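Local coordinates for sensory box histidine kinase/response regulator (Burkholderia thailandensis, PDB 3MR0), which probably acts as a sensor histidine kinase in a two-component phosphorelay, the portion here being its PAS domain, at residues A18-W23 and W118-T123; V84-R89 and R96-R101. All coordinates share one frame; numbering follows the deposited sequence. Where two conformers were deposited one is given.

Contact 1 of 2, residues A18-W23 and W118-T123; sequences ASAGLW and WIMDVT
G21 and I119 form a hydrogen-bonded pair between antiparallel strands 21-25 and 112-121, the first and last strands of the PAS-fold sheet, which lie side by side at its middle. Two backbone bonds define the pair: G21 N gives to I119 O at 2.9 Å, and I119 N gives back to G21 O at 2.8 Å. The axes of the short segments 21-23 and 118-121 run 152° apart. G21 O also lies 3.0 Å from W118 CA, a CA-H...O contact beside the stronger bond.

On the face carrying I119, the W23 indole comes over the strand. A chi1 of 57° sets CG of W23 between its own backbone N and carbonyl carbon, and the NE1 edge of the ring meets W118 O, 3.0 Å from W23 NE1, in a weak bond. The carbonyl oxygen sits near the indole plane. I119 CG2 meets the pyrrole side of this ring obliquely, 3.7 Å from W23 NE1. W23 also belongs to a pocket occupied by a polyether (PG5), probably from the crystallisation liquor, while F38 and I41 of helix 36-41 touch I119.

The opposite face holds W118 and M120, a selenomethionine. Here A20 CB rests 3.7 Å from M120 CG, and M120 SE lies 3.9 Å from A18 CB. V15 of helix 11-17 lies against both A20 and W118. S19, at positive phi, closes that helix in a Schellman motif and directs the chain into the strand.

Past the direct backbone bonds, a water joins the segments: it donates to S19 O and accepts from D121 N. Beyond it an Asx turn leads into the last helix, with V122 at the N-cap, D121 OD1 accepting from T123 N at 2.9 Å and also from T123 OG1.

Contact 2 of 2, residues V84-R89 and R96-R101; sequences VEYRVR and RWIQSR
S100 N donates to V84 O at 2.7 Å, the shortest of six backbone bonds between strands 82-89 and 95-106, which form an antiparallel hairpin of the PAS-fold sheet. V84, Y86 and V88 pair with S100, I98 and R96 through two bonds each, all nearly straight at the hydrogen. The strands are antiparallel with a marked twist.

On the face with W97, R87 runs beside the indole in the same direction. R87 CG stands 3.5 Å from the centroid of the W97 five-membered ring, 15° off its normal, a CH-pi contact. Further out, R87 CD and NE continue over CZ2 of W97, and the guanidinium is tilted only 12° from the ring plane. D64 binds the far end of R87 in a salt bridge, and K126 makes a cation-pi contact with W97. Two residues along, E85 CG packs on Q99 CB at 3.8 Å; the carboxylate and amide planes stand at right angles, and their polar partners differ, R125 for E85 and D83 for Q99.

The other face is built around Y86. Its ring receives I98 CG1 over the centre of one face, 4.2 Å from the centroid. CG1 of I98 lies between the backbone N and carbonyl carbon (chi1 54°), and CD1 beyond it reaches both Y86 CZ and V88 CG1. A water in the plane of the tyrosine ring bonds to Y86 OH at 2.8 Å; its approach to S100 OG is unusually short.

These residues divide between two pockets occupied by a polyether (PG5), probably from the crystallisation liquor: Y86, V88, I98 and S100 line one, R87 and W97 another. The chemistry implies an apolar inner surface with a polar spot where Y86 OH meets water, and an outer surface where arginine methylenes cover an indole while the charge is met by carboxylate.

How the contacts relate
Both contacts belong to one antiparallel sheet, with strand 95-106 lying directly beside strand 112-121. Contact 1 joins central strands distant in sequence, whereas contact 2 is a local hairpin that includes an outermost strand. Each is partly buried, but contact 2 covers more surface, 603 against 342 Å². Contact 1 relies on two backbone bonds, two tryptophans packed with small residues, and a water; contact 2 adds continuous pairing, CH-pi contacts and salt bridges to residues outside the hairpin. Their faces meet in one PG5 pocket, to which W23 and four residues of contact 2 contribute. Direct joins between the contacts include M120 O to Q99 N at 2.9 Å, a probable hydrogen bond, and the D121-R96 salt bridge.

Contact 1 of 2, residues A18-W23 and W118-T123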
loop_
_atom_site.group_PDB
_atom_site.type_symbol
_atom_site.label_atom_id
_atom_site.label_comp_id
_atom_site.label_asym_id
_atom_site.label_seq_id
_atom_site.Cartn_x
_atom_site.Cartn_y
_atom_site.Cartn_z
ATOM N N ALA A 18 -5.113 13.390 5.458
ATOM C CA ALA A 18 -5.864 12.132 5.343
ATOM C C ALA A 18 -5.325 11.055 6.274
ATOM O O ALA A 18 -5.917 9.991 6.412
ATOM C CB ALA A 18 -5.806 11.638 3.932
ATOM N N SER A 19 -4.194 11.347 6.908
ATOM C CA SER A 19 -3.464 10.371 7.704
ATOM C C SER A 19 -2.891 9.341 6.756
ATOM O O SER A 19 -2.989 8.143 6.981
ATOM C CB SER A 19 -4.369 9.711 8.742
ATOM O OG SER A 19 -5.094 10.675 9.476
ATOM N N ALA A 20 -2.297 9.818 5.678
ATOM C CA ALA A 20 -1.703 8.926 4.693
ATOM C C ALA A 20 -0.187 8.870 4.863
ATOM O O ALA A 20 0.409 9.793 5.427
ATOM C CB ALA A 20 -2.076 9.365 3.287
ATOM N N GLY A 21 0.424 7.776 4.409
ATOM C CA GLY A 21 1.871 7.673 4.338
ATOM C C GLY A 21 2.389 7.740 2.911
ATOM O O GLY A 21 1.928 7.025 2.017
ATOM N N LEU A 22 3.366 8.605 2.691
ATOM C CA LEU A 22 3.942 8.794 1.363
ATOM C C LEU A 22 5.056 7.785 1.124
ATOM O O LEU A 22 5.806 7.471 2.039
ATOM C CB LEU A 22 4.451 10.239 1.226
ATOM C CG LEU A 22 5.593 10.611 0.278
ATOM C CD1 LEU A 22 5.089 10.948 -1.118
ATOM C CD2 LEU A 22 6.357 11.790 0.852
ATOM N N TRP A 23 5.146 7.265 -0.092
ATOM C CA TRP A 23 6.255 6.393 -0.471
ATOM C C TRP A 23 6.867 6.761 -1.844
ATOM O O TRP A 23 6.176 7.248 -2.729
ATOM C CB TRP A 23 5.875 4.905 -0.358
ATOM C CG TRP A 23 4.665 4.436 -1.147
ATOM C CD1 TRP A 23 3.385 4.319 -0.695
ATOM C CD2 TRP A 23 4.651 3.971 -2.507
ATOM N NE1 TRP A 23 2.577 3.827 -1.684
ATOM C CE2 TRP A 23 3.326 3.612 -2.810
ATOM C CE3 TRP A 23 5.636 3.833 -3.502
ATOM C CZ2 TRP A 23 2.955 3.125 -4.056
ATOM C CZ3 TRP A 23 5.267 3.355 -4.734
ATOM C CH2 TRP A 23 3.939 3.002 -5.003
ATOM N N TRP A 118 1.071 6.592 -2.109
ATOM C CA TRP A 118 0.727 6.680 -0.708
ATOM C C TRP A 118 0.087 5.393 -0.205
ATOM O O TRP A 118 -0.259 4.500 -0.981
ATOM C CB TRP A 118 -0.210 7.867 -0.470
ATOM C CG TRP A 118 -1.407 7.994 -1.425
ATOM C CD1 TRP A 118 -1.502 8.832 -2.506
ATOM C CD2 TRP A 118 -2.671 7.308 -1.351
ATOM N NE1 TRP A 118 -2.718 8.696 -3.109
ATOM C CE2 TRP A 118 -3.461 7.769 -2.424
ATOM C CE3 TRP A 118 -3.208 6.334 -0.491
ATOM C CZ2 TRP A 118 -4.747 7.298 -2.665
ATOM C CZ3 TRP A 118 -4.490 5.860 -0.730
ATOM C CH2 TRP A 118 -5.247 6.345 -1.809
ATOM N N ILE A 119 -0.065 5.300 1.101
ATOM C CA ILE A 119 -0.870 4.259 1.686
ATOM C C ILE A 119 -1.824 4.898 2.701
ATOM O O ILE A 119 -1.508 5.919 3.303
ATOM C CB ILE A 119 -0.009 3.154 2.357
ATOM C CG1 ILE A 119 0.864 3.727 3.484
ATOM C CG2 ILE A 119 0.824 2.426 1.316
ATOM C CD1 ILE A 119 1.506 2.667 4.366
HETATM N N MSE A 120 -2.996 4.295 2.868
HETATM C CA MSE A 120 -3.914 4.671 3.940
HETATM C C MSE A 120 -4.345 3.414 4.667
HETATM O O MSE A 120 -4.490 2.360 4.031
HETATM C CB MSE A 120 -5.134 5.417 3.394
HETATM C CG MSE A 120 -4.858 6.860 3.081
HETATM SE SE MSE A 120 -6.485 7.916 2.907
HETATM C CE MSE A 120 -7.060 7.358 1.157
ATOM N N ASP A 121 -4.543 3.515 5.977
ATOM C CA ASP A 121 -5.039 2.376 6.746
ATOM C C ASP A 121 -6.539 2.315 6.618
ATOM O O ASP A 121 -7.220 3.208 7.109
ATOM C CB ASP A 121 -4.673 2.461 8.232
ATOM C CG ASP A 121 -4.945 1.154 8.962
ATOM O OD1 ASP A 121 -6.088 0.666 8.918
ATOM O OD2 ASP A 121 -4.012 0.578 9.551
ATOM N N VAL A 122 -7.037 1.275 5.948
ATOM C CA VAL A 122 -8.473 1.097 5.702
ATOM C C VAL A 122 -9.043 -0.120 6.449
ATOM O O VAL A 122 -10.039 -0.699 6.028
ATOM C CB VAL A 122 -8.801 0.979 4.180
ATOM C CG1 VAL A 122 -8.427 2.271 3.438
ATOM C CG2 VAL A 122 -8.130 -0.253 3.562
ATOM N N THR A 123 -8.411 -0.485 7.565
ATOM C CA THR A 123 -8.771 -1.691 8.283
ATOM C C THR A 123 -10.214 -1.697 8.715
ATOM O O THR A 123 -10.920 -2.663 8.449
ATOM C CB THR A 123 -7.854 -1.941 9.510
ATOM O OG1 THR A 123 -6.492 -1.976 9.077
ATOM C CG2 THR A 123 -8.185 -3.271 10.169
HETATM O O HOH W 1 -4.673 6.000 7.308
#

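Contact 2 of 2, residues V84-R89 and R96-R101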
loop_
_atom_site.group_PDB
_atom_site.type_symbol
_atom_site.label_atom_id
_atom_site.label_comp_id
_atom_site.label_asym_id
_atom_site.label_seq_id
_atom_site.Cartn_x
_atom_site.Cartn_y
_atom_site.Cartn_z
ATOM N N VAL A 84 -4.576 -0.681 -5.072
ATOM C CA VAL A 84 -4.983 -1.969 -4.546
ATOM C C VAL A 84 -5.236 -1.859 -3.061
ATOM O O VAL A 84 -4.743 -0.940 -2.415
ATOM C CB VAL A 84 -3.917 -3.074 -4.816
ATOM C CG1 VAL A 84 -3.936 -3.488 -6.256
ATOM C CG2 VAL A 84 -2.506 -2.610 -4.397
ATOM N N GLU A 85 -6.003 -2.799 -2.529
ATOM C CA GLU A 85 -6.135 -2.921 -1.104
ATOM C C GLU A 85 -5.608 -4.274 -0.690
ATOM O O GLU A 85 -5.871 -5.283 -1.340
ATOM C CB GLU A 85 -7.587 -2.695 -0.680
ATOM C CG GLU A 85 -8.034 -1.266 -0.982
ATOM C CD GLU A 85 -9.414 -0.922 -0.444
ATOM O OE1 GLU A 85 -10.217 -1.843 -0.185
ATOM O OE2 GLU A 85 -9.681 0.289 -0.281
ATOM N N TYR A 86 -4.828 -4.300 0.381
ATOM C CA TYR A 86 -4.272 -5.562 0.851
ATOM C C TYR A 86 -3.813 -5.529 2.306
ATOM O O TYR A 86 -3.788 -4.473 2.928
ATOM C CB TYR A 86 -3.141 -6.030 -0.065
ATOM C CG TYR A 86 -1.928 -5.122 -0.147
ATOM C CD1 TYR A 86 -0.819 -5.318 0.687
ATOM C CD2 TYR A 86 -1.868 -4.116 -1.093
ATOM C CE1 TYR A 86 0.298 -4.518 0.586
ATOM C CE2 TYR A 86 -0.761 -3.313 -1.209
ATOM C CZ TYR A 86 0.324 -3.518 -0.372
ATOM O OH TYR A 86 1.431 -2.709 -0.516
ATOM N N ARG A 87 -3.456 -6.696 2.840
ATOM C CA ARG A 87 -3.045 -6.810 4.224
ATOM C C ARG A 87 -1.534 -6.815 4.335
ATOM O O ARG A 87 -0.848 -7.487 3.559
ATOM C CB ARG A 87 -3.624 -8.083 4.863
ATOM C CG ARG A 87 -5.114 -8.010 5.181
ATOM C CD ARG A 87 -5.726 -9.383 5.212
ATOM N NE ARG A 87 -5.613 -10.024 3.905
ATOM C CZ ARG A 87 -6.157 -11.195 3.582
ATOM N NH1 ARG A 87 -6.869 -11.868 4.483
ATOM N NH2 ARG A 87 -5.994 -11.688 2.360
ATOM N N VAL A 88 -1.031 -6.053 5.308
ATOM C CA VAL A 88 0.382 -6.032 5.677
ATOM C C VAL A 88 0.570 -6.319 7.166
ATOM O O VAL A 88 -0.243 -5.912 8.000
ATOM C CB VAL A 88 1.089 -4.694 5.348
ATOM C CG1 VAL A 88 1.246 -4.523 3.857
ATOM C CG2 VAL A 88 0.374 -3.519 5.971
ATOM N N ARG A 89 1.642 -7.043 7.483
ATOM C CA ARG A 89 1.994 -7.360 8.857
ATOM C C ARG A 89 2.700 -6.156 9.486
ATOM O O ARG A 89 3.762 -5.717 9.024
ATOM C CB ARG A 89 2.884 -8.614 8.906
ATOM C CG ARG A 89 3.013 -9.240 10.285
ATOM C CD ARG A 89 3.882 -10.491 10.268
ATOM N NE ARG A 89 3.176 -11.698 9.824
ATOM C CZ ARG A 89 2.577 -12.567 10.639
ATOM N NH1 ARG A 89 2.579 -12.358 11.949
ATOM N NH2 ARG A 89 1.975 -13.644 10.145
ATOM N N ARG A 96 -2.939 -5.305 9.245
ATOM C CA ARG A 96 -3.889 -4.245 8.947
ATOM C C ARG A 96 -4.141 -4.210 7.437
ATOM O O ARG A 96 -3.316 -4.671 6.651
ATOM C CB ARG A 96 -3.347 -2.881 9.404
ATOM C CG ARG A 96 -2.839 -2.822 10.850
ATOM C CD ARG A 96 -3.961 -2.799 11.922
ATOM N NE ARG A 96 -4.770 -1.574 11.882
ATOM C CZ ARG A 96 -5.709 -1.239 12.769
ATOM N NH1 ARG A 96 -6.381 -0.100 12.606
ATOM N NH2 ARG A 96 -5.970 -2.024 13.816
ATOM N N TRP A 97 -5.272 -3.659 7.021
ATOM C CA TRP A 97 -5.504 -3.431 5.609
ATOM C C TRP A 97 -5.028 -2.035 5.259
ATOM O O TRP A 97 -5.258 -1.092 6.004
ATOM C CB TRP A 97 -6.984 -3.521 5.257
ATOM C CG TRP A 97 -7.541 -4.899 5.266
ATOM C CD1 TRP A 97 -7.998 -5.597 6.349
ATOM C CD2 TRP A 97 -7.736 -5.740 4.132
ATOM N NE1 TRP A 97 -8.448 -6.835 5.956
ATOM C CE2 TRP A 97 -8.300 -6.946 4.595
ATOM C CE3 TRP A 97 -7.471 -5.605 2.767
ATOM C CZ2 TRP A 97 -8.619 -8.000 3.734
ATOM C CZ3 TRP A 97 -7.789 -6.665 1.917
ATOM C CH2 TRP A 97 -8.362 -7.833 2.405
ATOM N N ILE A 98 -4.354 -1.921 4.123
ATOM C CA ILE A 98 -4.029 -0.627 3.541
ATOM C C ILE A 98 -4.582 -0.550 2.115
ATOM O O ILE A 98 -4.679 -1.567 1.414
ATOM C CB ILE A 98 -2.488 -0.369 3.497
ATOM C CG1 ILE A 98 -1.742 -1.510 2.781
ATOM C CG2 ILE A 98 -1.923 -0.143 4.885
ATOM C CD1 ILE A 98 -0.232 -1.263 2.626
ATOM N N GLN A 99 -4.951 0.655 1.690
ATOM C CA GLN A 99 -5.107 0.944 0.263
ATOM C C GLN A 99 -3.793 1.575 -0.215
ATOM O O GLN A 99 -3.274 2.479 0.438
ATOM C CB GLN A 99 -6.267 1.908 0.015
ATOM C CG GLN A 99 -6.365 2.362 -1.424
ATOM C CD GLN A 99 -7.404 3.441 -1.630
ATOM O OE1 GLN A 99 -7.726 4.182 -0.701
ATOM N NE2 GLN A 99 -7.914 3.552 -2.852
ATOM N N SER A 100 -3.237 1.074 -1.320
ATOM C CA SER A 100 -1.992 1.622 -1.885
ATOM C C SER A 100 -2.253 2.089 -3.309
ATOM O O SER A 100 -2.779 1.336 -4.135
ATOM C CB SER A 100 -0.844 0.604 -1.841
ATOM O OG SER A 100 0.392 1.171 -2.230
ATOM N N ARG A 101 -1.860 3.328 -3.590
ATOM C CA ARG A 101 -2.046 3.947 -4.903
ATOM C C ARG A 101 -0.759 4.652 -5.320
ATOM O O ARG A 101 -0.104 5.294 -4.513
ATOM C CB ARG A 101 -3.211 4.939 -4.855
ATOM C CG ARG A 101 -3.590 5.550 -6.180
ATOM C CD ARG A 101 -4.738 6.560 -6.017
ATOM N NE ARG A 101 -6.004 5.944 -5.599
ATOM C CZ ARG A 101 -7.170 6.591 -5.527
ATOM N NH1 ARG A 101 -7.243 7.876 -5.839
ATOM N NH2 ARG A 101 -8.263 5.952 -5.139
HETATM O O HOH W 2 1.765 -0.879 -2.553
#